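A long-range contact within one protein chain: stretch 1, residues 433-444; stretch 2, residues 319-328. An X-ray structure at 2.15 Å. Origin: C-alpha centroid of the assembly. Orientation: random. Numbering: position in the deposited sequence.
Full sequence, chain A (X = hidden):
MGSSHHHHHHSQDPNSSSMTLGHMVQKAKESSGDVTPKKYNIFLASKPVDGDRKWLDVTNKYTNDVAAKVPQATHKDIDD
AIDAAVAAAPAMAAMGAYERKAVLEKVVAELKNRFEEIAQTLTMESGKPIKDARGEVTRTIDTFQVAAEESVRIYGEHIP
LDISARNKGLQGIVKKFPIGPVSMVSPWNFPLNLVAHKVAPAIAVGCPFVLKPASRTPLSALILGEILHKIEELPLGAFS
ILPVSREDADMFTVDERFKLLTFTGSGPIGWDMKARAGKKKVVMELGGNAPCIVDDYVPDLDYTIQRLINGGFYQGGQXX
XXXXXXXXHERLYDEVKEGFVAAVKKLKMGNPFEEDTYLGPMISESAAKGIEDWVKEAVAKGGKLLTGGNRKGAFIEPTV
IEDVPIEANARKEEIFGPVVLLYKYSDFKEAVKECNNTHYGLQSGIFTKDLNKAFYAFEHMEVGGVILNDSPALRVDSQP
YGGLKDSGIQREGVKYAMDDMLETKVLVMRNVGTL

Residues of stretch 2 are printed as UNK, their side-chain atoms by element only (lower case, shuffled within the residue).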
# COMPACT_ATOMS: atom_id res chain seq x y z
N LYS A 433 -15.40 20.82 21.52
CA LYS A 433 -16.75 21.10 21.03
C LYS A 433 -16.82 22.55 20.48
O LYS A 433 -17.39 22.77 19.41
CB LYS A 433 -17.77 20.87 22.16
CG LYS A 433 -19.22 20.97 21.69
CD LYS A 433 -20.21 20.79 22.83
CE LYS A 433 -21.62 20.94 22.32
NZ LYS A 433 -22.62 20.70 23.41
N GLU A 434 -16.19 23.51 21.18
CA GLU A 434 -16.16 24.89 20.73
C GLU A 434 -15.29 25.10 19.49
O GLU A 434 -15.62 25.93 18.64
CB GLU A 434 -15.79 25.86 21.88
CG GLU A 434 -16.16 27.30 21.61
CD GLU A 434 -17.58 27.61 21.15
OE1 GLU A 434 -18.50 26.81 21.40
OE2 GLU A 434 -17.77 28.70 20.55
N CYS A 435 -14.19 24.32 19.37
CA CYS A 435 -13.32 24.32 18.18
C CYS A 435 -14.15 23.94 16.95
O CYS A 435 -13.98 24.54 15.89
CB CYS A 435 -12.15 23.36 18.36
SG CYS A 435 -10.83 24.03 19.39
N ASN A 436 -15.05 22.95 17.13
CA ASN A 436 -15.95 22.41 16.12
C ASN A 436 -17.15 23.29 15.86
O ASN A 436 -17.85 23.05 14.87
CB ASN A 436 -16.42 20.99 16.52
CG ASN A 436 -15.33 19.97 16.48
OD1 ASN A 436 -14.30 20.13 15.79
ND2 ASN A 436 -15.54 18.87 17.17
N ASN A 437 -17.41 24.30 16.74
CA ASN A 437 -18.55 25.23 16.64
C ASN A 437 -18.28 26.30 15.57
O ASN A 437 -18.09 27.49 15.86
CB ASN A 437 -18.91 25.82 18.03
CG ASN A 437 -20.22 26.55 18.05
OD1 ASN A 437 -21.01 26.47 17.11
ND2 ASN A 437 -20.49 27.30 19.12
N THR A 438 -18.27 25.84 14.31
CA THR A 438 -17.97 26.63 13.11
C THR A 438 -18.51 25.90 11.89
O THR A 438 -18.70 24.68 11.93
CB THR A 438 -16.43 26.87 13.01
OG1 THR A 438 -16.14 27.63 11.83
CG2 THR A 438 -15.60 25.57 12.98
N HIS A 439 -18.72 26.63 10.79
CA HIS A 439 -19.19 26.07 9.52
C HIS A 439 -18.01 25.73 8.60
O HIS A 439 -18.19 25.17 7.52
CB HIS A 439 -20.26 26.94 8.86
CG HIS A 439 -19.85 28.36 8.53
ND1 HIS A 439 -19.41 28.72 7.25
CD2 HIS A 439 -19.94 29.47 9.29
CE1 HIS A 439 -19.23 30.03 7.29
NE2 HIS A 439 -19.53 30.53 8.49
N TYR A 440 -16.78 25.99 9.08
CA TYR A 440 -15.53 25.63 8.39
C TYR A 440 -14.97 24.36 9.04
O TYR A 440 -15.49 23.91 10.06
CB TYR A 440 -14.53 26.79 8.48
CG TYR A 440 -15.02 28.11 7.93
CD1 TYR A 440 -14.91 28.41 6.57
CD2 TYR A 440 -15.59 29.07 8.76
CE1 TYR A 440 -15.34 29.64 6.06
CE2 TYR A 440 -16.01 30.31 8.27
CZ TYR A 440 -15.88 30.59 6.91
OH TYR A 440 -16.32 31.80 6.43
N GLY A 441 -13.93 23.77 8.44
CA GLY A 441 -13.31 22.55 8.96
C GLY A 441 -12.02 22.19 8.28
O GLY A 441 -11.85 21.06 7.83
N LEU A 442 -11.10 23.15 8.19
CA LEU A 442 -9.83 22.96 7.50
C LEU A 442 -8.77 22.35 8.41
O LEU A 442 -8.42 21.18 8.24
CB LEU A 442 -9.41 24.31 6.85
CG LEU A 442 -8.31 24.39 5.78
CD1 LEU A 442 -8.22 23.16 4.94
CD2 LEU A 442 -8.53 25.57 4.89
N GLN A 443 -8.29 23.12 9.39
CA GLN A 443 -7.27 22.67 10.34
C GLN A 443 -7.54 23.20 11.73
O GLN A 443 -8.25 24.18 11.90
CB GLN A 443 -5.84 23.01 9.87
CG GLN A 443 -5.40 22.20 8.65
CD GLN A 443 -3.93 22.14 8.35
OE1 GLN A 443 -3.52 21.37 7.49
NE2 GLN A 443 -3.09 22.92 9.02
N SER A 444 -7.01 22.50 12.73
CA SER A 444 -7.08 22.84 14.15
C SER A 444 -5.72 22.57 14.77
O SER A 444 -4.96 21.76 14.24
CB SER A 444 -8.13 21.98 14.84
OG SER A 444 -9.43 22.50 14.62
N UNK A 319 -4.47 33.77 5.12
CA UNK A 319 -4.23 32.35 4.93
C UNK A 319 -5.48 31.60 5.33
O UNK A 319 -6.14 31.97 6.30
o UNK A 319 -2.92 30.49 5.81
c UNK A 319 -3.05 31.90 5.79
N UNK A 320 -5.79 30.55 4.59
CA UNK A 320 -6.94 29.69 4.82
C UNK A 320 -6.78 28.87 6.10
O UNK A 320 -7.78 28.37 6.62
c UNK A 320 -7.20 28.80 3.60
s UNK A 320 -7.52 29.72 2.06
N UNK A 321 -5.53 28.77 6.65
CA UNK A 321 -5.23 28.07 7.92
C UNK A 321 -4.70 29.04 9.01
O UNK A 321 -4.12 28.60 9.99
c UNK A 321 -5.13 25.71 7.05
c UNK A 321 -1.98 25.91 6.87
c UNK A 321 -2.98 27.14 7.06
c UNK A 321 -4.34 26.81 7.75
N UNK A 322 -4.96 30.36 8.84
CA UNK A 322 -4.64 31.38 9.84
C UNK A 322 -5.32 30.99 11.17
O UNK A 322 -6.45 30.53 11.15
c UNK A 322 -4.59 34.25 11.37
n UNK A 322 -6.64 34.39 10.52
c UNK A 322 -5.42 33.76 10.42
n UNK A 322 -5.32 35.15 12.10
c UNK A 322 -5.16 32.74 9.34
c UNK A 322 -6.54 35.20 11.56
N UNK A 323 -4.61 31.12 12.31
CA UNK A 323 -5.22 30.80 13.62
C UNK A 323 -6.09 31.99 14.03
O UNK A 323 -5.59 33.03 14.49
s UNK A 323 -3.39 30.18 17.29
c UNK A 323 -3.28 31.97 17.53
c UNK A 323 -4.15 30.46 14.67
c UNK A 323 -4.71 30.10 16.05
N UNK A 324 -7.40 31.85 13.81
CA UNK A 324 -8.37 32.91 14.09
C UNK A 324 -8.87 32.88 15.54
O UNK A 324 -9.18 33.93 16.09
c UNK A 324 -9.54 32.83 13.11
c UNK A 324 -11.48 34.00 12.03
o UNK A 324 -11.20 33.69 10.86
n UNK A 324 -12.72 34.26 12.40
c UNK A 324 -10.42 34.09 13.09
N UNK A 325 -8.97 31.67 16.13
CA UNK A 325 -9.51 31.48 17.48
C UNK A 325 -8.53 30.75 18.38
O UNK A 325 -7.97 29.71 18.00
c UNK A 325 -11.94 31.43 16.58
c UNK A 325 -13.49 28.18 15.95
n UNK A 325 -13.04 29.39 15.64
c UNK A 325 -13.19 30.58 16.49
c UNK A 325 -10.87 30.74 17.44
n UNK A 325 -14.10 27.97 17.12
n UNK A 325 -13.36 27.18 15.09
N UNK A 326 -8.30 31.32 19.58
CA UNK A 326 -7.37 30.78 20.54
C UNK A 326 -8.09 30.48 21.86
O UNK A 326 -8.62 31.40 22.48
c UNK A 326 -5.07 31.40 21.71
c UNK A 326 -6.19 31.76 20.73
c UNK A 326 -3.94 32.42 21.62
c UNK A 326 -4.55 29.94 21.51
N UNK A 327 -8.10 29.19 22.26
CA UNK A 327 -8.73 28.66 23.47
C UNK A 327 -7.64 28.25 24.44
O UNK A 327 -6.84 27.36 24.14
c UNK A 327 -11.63 28.28 19.94
c UNK A 327 -11.96 28.50 22.69
c UNK A 327 -12.79 28.85 20.46
c UNK A 327 -10.79 27.92 22.19
c UNK A 327 -10.65 27.81 20.81
c UNK A 327 -9.68 27.49 23.12
c UNK A 327 -12.96 28.96 21.83
o UNK A 327 -13.75 29.31 19.60
N UNK A 328 -7.55 28.96 25.57
CA UNK A 328 -6.51 28.71 26.57
C UNK A 328 -7.15 28.26 27.89
O UNK A 328 -8.11 28.87 28.34
c UNK A 328 -4.51 29.69 27.78
c UNK A 328 -5.61 29.96 26.76
c UNK A 328 -5.01 30.42 25.42
O HOH W 1 -15.99 30.60 20.97

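Position 319 carries one carbon and then one oxygen, and it lies out of reach of stretch 1. That is a serine, Ser 319. Its OG accepts a hydrogen bond from the backbone N of position 321 at 3.2 Å, while its O takes the N of position 322, also at 3.2 Å, closing a type I turn.

Position 320 has one carbon and then one sulfur, so it is Cys 320. Its CB lies 3.7 Å from CD2 of Leu 442, and its backbone O is nearer still to that same CD2, at 3.4 Å. Leu 442 thus touches both the main chain and the side chain of Cys 320.

Position 321 has four carbons, forked at the first, with one arm two carbons long. This is the beta-branched pattern of isoleucine, Ile 321. It points toward stretch 1 and meets two neighbours: CG2 lies 3.7 Å from CG of Leu 442, and CD1 lies 3.8 Å from NE2 of Gln 443.

Position 322 bears one carbon and a five-membered ring of three carbons and two nitrogens, which identifies His 322. It does not touch stretch 1.

Position 323 is an unbranched run of two carbons, a sulfur and a carbon: Met 323. Its CA-to-CB bond points sideways, the end of the chain leads away, and no contact forms.

Position 324 shows three carbons, the third carrying one oxygen and one nitrogen, so it is Gln 324. Although it points toward stretch 1, it stops short of contact, and its amide is satisfied elsewhere in the structure.

Position 325 has three carbons, a nitrogen, and then a carbon holding two more nitrogens. Only arginine fits. Arg 325 places the edge of its guanidinium against two backbone carbonyls: NH1 donates to O of Cys 435 at 2.8 Å, nearly straight at 168°, and NH2 donates to O of Glu 434 at 3.0 Å. Beside this pair, CG2 of Thr 438 comes within 3.5 Å of NH1.

Position 326 has four carbons forked at the second, hence Leu 326, out of reach.

Position 327 carries one carbon and a six-carbon ring bearing one oxygen: Tyr 327. Its CE1 lies 3.6 Å from CG of Glu 434, and its CD2 4.0 Å from SG of Cys 435. The OH receives a hydrogen bond from NH2 of Arg 325 at 2.8 Å, and a water 2.9 Å from that OH donates to OE2 of Glu 434 at 2.6 Å.

Position 328, one carbon carrying two more, is Val 328, out of reach.

The contact has two parts. Within the turn, Cys 320 and Ile 321 pack on Leu 442, with Gln 443 alongside Ile 321. Along the strand, Arg 325 and Tyr 327, two residues apart, both point toward stretch 1. The arginine reads consecutive carbonyls, while the tyrosine packs on the same two residues and accepts from the arginine. The rule is economical: one guanidinium bonds to the hydroxyl two positions along its own strand and to two carbonyls more than a hundred residues away in sequence.

Stretch 2 (319-328) SCIHMQRLYV
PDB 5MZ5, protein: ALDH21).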